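Local coordinates for protein YPM (Yersinia pseudotuberculosis, PDB 1PM4) that probably acts as a superantigenic mitogen that stimulates T cells, and is built as a compact jelly-roll of antiparallel strands, at residues 10-21 against 87-98. Numbering follows the deposited sequence.
Sequences TGTIQGKGEVCI and KIKNNSSETSNY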
loop_
_atom_site.group_PDB
_atom_site.type_symbol
_atom_site.label_atom_id
_atom_site.label_comp_id
_atom_site.label_asym_id
_atom_site.label_seq_id
_atom_site.Cartn_x
_atom_site.Cartn_y
_atom_site.Cartn_z
ATOM N N THR A 10 -15.679 -21.077 0.034
ATOM C CA THR A 10 -16.424 -21.151 -1.215
ATOM C C THR A 10 -17.811 -20.586 -0.957
ATOM O O THR A 10 -18.380 -20.705 0.173
ATOM C CB THR A 10 -16.415 -22.625 -1.746
ATOM O OG1 THR A 10 -15.064 -23.072 -2.092
ATOM C CG2 THR A 10 -17.180 -22.756 -3.038
ATOM N N GLY A 11 -18.391 -19.934 -1.947
ATOM C CA GLY A 11 -19.748 -19.463 -1.839
ATOM C C GLY A 11 -20.239 -18.893 -3.150
ATOM O O GLY A 11 -19.680 -19.173 -4.220
ATOM N N THR A 12 -21.314 -18.116 -3.043
ATOM C CA THR A 12 -21.903 -17.445 -4.169
ATOM C C THR A 12 -22.114 -16.002 -3.780
ATOM O O THR A 12 -22.510 -15.748 -2.634
ATOM C CB THR A 12 -23.289 -18.086 -4.443
ATOM O OG1 THR A 12 -23.117 -19.498 -4.754
ATOM C CG2 THR A 12 -23.914 -17.490 -5.648
ATOM N N ILE A 13 -21.747 -15.075 -4.674
ATOM C CA ILE A 13 -21.873 -13.646 -4.331
ATOM C C ILE A 13 -22.788 -13.017 -5.327
ATOM O O ILE A 13 -22.615 -13.100 -6.561
ATOM C CB ILE A 13 -20.491 -12.962 -4.263
ATOM C CG1 ILE A 13 -20.653 -11.529 -3.769
ATOM C CG2 ILE A 13 -19.693 -13.121 -5.585
ATOM C CD1 ILE A 13 -19.345 -10.858 -3.454
ATOM N N GLN A 14 -23.867 -12.465 -4.835
ATOM C CA GLN A 14 -24.847 -11.835 -5.684
ATOM C C GLN A 14 -24.290 -10.646 -6.474
ATOM O O GLN A 14 -23.260 -10.061 -6.111
ATOM C CB GLN A 14 -26.024 -11.386 -4.801
ATOM C CG GLN A 14 -26.845 -12.636 -4.384
ATOM C CD GLN A 14 -27.581 -12.449 -3.069
ATOM O OE1 GLN A 14 -27.196 -11.594 -2.257
ATOM N NE2 GLN A 14 -28.650 -13.202 -2.887
ATOM N N GLY A 15 -24.974 -10.293 -7.555
ATOM C CA GLY A 15 -24.607 -9.091 -8.318
ATOM C C GLY A 15 -24.389 -7.875 -7.408
ATOM O O GLY A 15 -25.232 -7.597 -6.539
ATOM N N LYS A 16 -23.261 -7.177 -7.625
ATOM C CA LYS A 16 -22.854 -5.989 -6.886
ATOM C C LYS A 16 -22.662 -6.223 -5.388
ATOM O O LYS A 16 -22.302 -5.250 -4.700
ATOM C CB LYS A 16 -23.851 -4.836 -7.153
ATOM C CG LYS A 16 -24.112 -4.508 -8.594
ATOM C CD LYS A 16 -22.783 -4.120 -9.299
ATOM C CE LYS A 16 -22.959 -3.551 -10.677
ATOM N NZ LYS A 16 -21.747 -3.475 -11.437
ATOM N N GLY A 17 -22.722 -7.473 -4.927
ATOM C CA GLY A 17 -22.623 -7.738 -3.507
ATOM C C GLY A 17 -21.188 -7.619 -2.982
ATOM O O GLY A 17 -20.189 -7.579 -3.766
ATOM N N GLU A 18 -21.071 -7.564 -1.663
ATOM C CA GLU A 18 -19.777 -7.591 -1.017
ATOM C C GLU A 18 -19.842 -8.616 0.096
ATOM O O GLU A 18 -20.876 -8.669 0.810
ATOM C CB GLU A 18 -19.322 -6.238 -0.517
ATOM C CG GLU A 18 -20.292 -5.475 0.334
ATOM C CD GLU A 18 -19.754 -4.147 0.851
ATOM O OE1 GLU A 18 -19.210 -3.424 -0.003
ATOM O OE2 GLU A 18 -19.972 -3.763 2.040
ATOM N N VAL A 19 -18.800 -9.406 0.260
ATOM C CA VAL A 19 -18.736 -10.423 1.297
ATOM C C VAL A 19 -17.398 -10.254 1.991
ATOM O O VAL A 19 -16.372 -10.120 1.305
ATOM C CB VAL A 19 -18.828 -11.836 0.668
ATOM C CG1 VAL A 19 -18.480 -12.885 1.712
ATOM C CG2 VAL A 19 -20.242 -12.126 0.120
ATOM N N CYS A 20 -17.400 -10.195 3.343
ATOM C CA CYS A 20 -16.181 -10.046 4.099
ATOM C C CYS A 20 -15.913 -11.277 4.962
ATOM O O CYS A 20 -16.851 -11.810 5.614
ATOM C CB CYS A 20 -16.232 -8.796 4.983
ATOM S SG CYS A 20 -15.964 -7.272 4.101
ATOM N N ILE A 21 -14.659 -11.702 4.949
ATOM C CA ILE A 21 -14.206 -12.895 5.634
ATOM C C ILE A 21 -13.089 -12.459 6.578
ATOM O O ILE A 21 -12.118 -11.810 6.180
ATOM C CB ILE A 21 -13.762 -13.989 4.618
ATOM C CG1 ILE A 21 -14.976 -14.406 3.782
ATOM C CG2 ILE A 21 -13.141 -15.218 5.364
ATOM C CD1 ILE A 21 -14.687 -15.408 2.760
ATOM N N LYS A 87 -12.099 -8.496 1.937
ATOM C CA LYS A 87 -13.348 -8.064 1.355
ATOM C C LYS A 87 -13.403 -8.407 -0.129
ATOM O O LYS A 87 -12.511 -8.024 -0.883
ATOM C CB LYS A 87 -13.468 -6.550 1.512
ATOM C CG LYS A 87 -14.652 -5.953 0.879
ATOM C CD LYS A 87 -14.898 -4.499 1.332
ATOM C CE LYS A 87 -16.087 -3.948 0.710
ATOM N NZ LYS A 87 -16.282 -2.414 0.920
ATOM N N ILE A 88 -14.420 -9.126 -0.503
ATOM C CA ILE A 88 -14.699 -9.555 -1.865
ATOM C C ILE A 88 -15.810 -8.668 -2.372
ATOM O O ILE A 88 -16.941 -8.697 -1.832
ATOM C CB ILE A 88 -15.190 -11.047 -1.929
ATOM C CG1 ILE A 88 -14.089 -11.980 -1.351
ATOM C CG2 ILE A 88 -15.488 -11.455 -3.343
ATOM C CD1 ILE A 88 -14.570 -13.371 -0.942
ATOM N N LYS A 89 -15.525 -7.945 -3.448
ATOM C CA LYS A 89 -16.500 -7.111 -4.088
ATOM C C LYS A 89 -16.830 -7.700 -5.455
ATOM O O LYS A 89 -15.924 -7.915 -6.244
ATOM C CB LYS A 89 -16.033 -5.668 -4.216
ATOM C CG LYS A 89 -17.030 -4.741 -4.966
ATOM C CD LYS A 89 -18.524 -4.672 -4.460
ATOM C CE LYS A 89 -19.457 -3.796 -5.322
ATOM N NZ LYS A 89 -20.752 -3.221 -4.675
ATOM N N ASN A 90 -18.118 -7.950 -5.710
ATOM C CA ASN A 90 -18.550 -8.337 -7.039
ATOM C C ASN A 90 -18.826 -7.106 -7.886
ATOM O O ASN A 90 -19.749 -6.342 -7.589
ATOM C CB ASN A 90 -19.754 -9.267 -6.954
ATOM C CG ASN A 90 -20.130 -9.806 -8.303
ATOM O OD1 ASN A 90 -19.415 -9.549 -9.289
ATOM N ND2 ASN A 90 -21.203 -10.556 -8.372
ATOM N N ASN A 91 -17.949 -6.820 -8.841
ATOM C CA ASN A 91 -18.100 -5.627 -9.694
ATOM C C ASN A 91 -19.154 -5.822 -10.776
ATOM O O ASN A 91 -19.649 -4.847 -11.398
ATOM C CB ASN A 91 -16.749 -5.364 -10.331
ATOM C CG ASN A 91 -15.669 -5.100 -9.347
ATOM O OD1 ASN A 91 -15.868 -4.331 -8.381
ATOM N ND2 ASN A 91 -14.513 -5.705 -9.563
ATOM N N SER A 92 -19.478 -7.072 -11.051
ATOM C CA SER A 92 -20.481 -7.440 -12.042
ATOM C C SER A 92 -21.882 -7.491 -11.460
ATOM O O SER A 92 -22.065 -7.684 -10.241
ATOM C CB SER A 92 -20.147 -8.850 -12.602
ATOM O OG SER A 92 -21.097 -9.354 -13.498
ATOM N N SER A 93 -22.892 -7.317 -12.321
ATOM C CA SER A 93 -24.271 -7.547 -11.925
ATOM C C SER A 93 -24.628 -9.059 -11.900
ATOM O O SER A 93 -25.684 -9.439 -11.456
ATOM C CB SER A 93 -25.223 -6.776 -12.796
ATOM O OG SER A 93 -24.868 -5.420 -12.740
ATOM N N GLU A 94 -23.735 -9.908 -12.407
ATOM C CA GLU A 94 -23.924 -11.347 -12.471
ATOM C C GLU A 94 -23.602 -12.046 -11.177
ATOM O O GLU A 94 -22.471 -11.991 -10.672
ATOM C CB GLU A 94 -23.093 -11.948 -13.610
ATOM C CG GLU A 94 -23.318 -13.429 -13.846
ATOM C CD GLU A 94 -22.718 -13.939 -15.182
ATOM O OE1 GLU A 94 -23.172 -14.966 -15.636
ATOM O OE2 GLU A 94 -21.742 -13.379 -15.694
ATOM N N THR A 95 -24.599 -12.736 -10.631
ATOM C CA THR A 95 -24.407 -13.549 -9.452
ATOM C C THR A 95 -23.471 -14.665 -9.812
ATOM O O THR A 95 -23.649 -15.307 -10.873
ATOM C CB THR A 95 -25.754 -14.110 -8.987
ATOM O OG1 THR A 95 -26.549 -12.992 -8.512
ATOM C CG2 THR A 95 -25.551 -15.056 -7.820
ATOM N N SER A 96 -22.431 -14.803 -9.008
ATOM C CA SER A 96 -21.286 -15.639 -9.333
ATOM C C SER A 96 -20.798 -16.515 -8.186
ATOM O O SER A 96 -20.817 -16.093 -7.041
ATOM C CB SER A 96 -20.108 -14.750 -9.717
ATOM O OG SER A 96 -20.417 -13.821 -10.759
ATOM N N ASN A 97 -20.285 -17.708 -8.514
ATOM C CA ASN A 97 -19.496 -18.474 -7.545
ATOM C C ASN A 97 -18.277 -17.656 -7.141
ATOM O O ASN A 97 -17.733 -16.884 -7.951
ATOM C CB ASN A 97 -18.999 -19.767 -8.231
ATOM C CG ASN A 97 -17.812 -20.417 -7.523
ATOM O OD1 ASN A 97 -16.602 -20.155 -7.825
ATOM N ND2 ASN A 97 -18.149 -21.306 -6.536
ATOM N N TYR A 98 -17.823 -17.836 -5.912
ATOM C CA TYR A 98 -16.444 -17.460 -5.570
ATOM C C TYR A 98 -15.743 -18.555 -4.778
ATOM O O TYR A 98 -16.394 -19.410 -4.153
ATOM C CB TYR A 98 -16.419 -16.145 -4.783
ATOM C CG TYR A 98 -16.905 -16.282 -3.333
ATOM C CD1 TYR A 98 -16.048 -16.577 -2.301
ATOM C CD2 TYR A 98 -18.238 -16.022 -3.007
ATOM C CE1 TYR A 98 -16.511 -16.764 -1.033
ATOM C CE2 TYR A 98 -18.687 -16.105 -1.729
ATOM C CZ TYR A 98 -17.800 -16.455 -0.708
ATOM O OH TYR A 98 -18.264 -16.601 0.619
HETATM O O HOH W 1 -17.424 -18.752 2.108
HETATM O O HOH W 2 -21.134 -21.516 -6.130
HETATM O O HOH W 3 -23.333 -4.073 -14.203
#
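Two antiparallel strand pairings, one in each sheet of the sandwich, are joined here by paired connections at one end of the fold. In the first ladder Gly11 and Ile13 form hydrogen-bonded pairs with Tyr98 and Ser96, and the N-to-C directions of 10-13 and 96-98 differ by 151°; in the second, Val19 and Ile88 are a hydrogen-bonded pair, and those of 18-21 and 87-90 differ by 166°. The register shifts by two residues between the ladders, where the type II turn Gln14–Gly17 meets the 91-95 loop, Lys16 N donating to Ser92 O (2.9 Å). Asn90 links the two loops: ND2 donates to Gln14 O (3.1 Å) and Glu94 O (3.0 Å), while OD1 accepts from Ser92 N in an Asx turn. Gly17 N and Asn90 ND2 approach Gln14 O from opposite faces of its carbonyl plane. Lys89 NZ donates a hydrogen bond to Lys16 O (2.6 Å); a bend at chi2 (54°) turns its chain back to the turn. Inside the sandwich, Ile13 CD1 meets Ile88 CG2 at 3.9 Å, while Gly11 CA makes a CH-pi contact over a Tyr98 ring face. On the sheet face shared with Cys20, Lys87 NZ makes a weak hydrogen bond, part of a salt bridge, to Glu18 OE1 (3.2 Å); its stronger partner is Glu75 of the second subunit. Such paired crossings between sheets characterise the jelly roll.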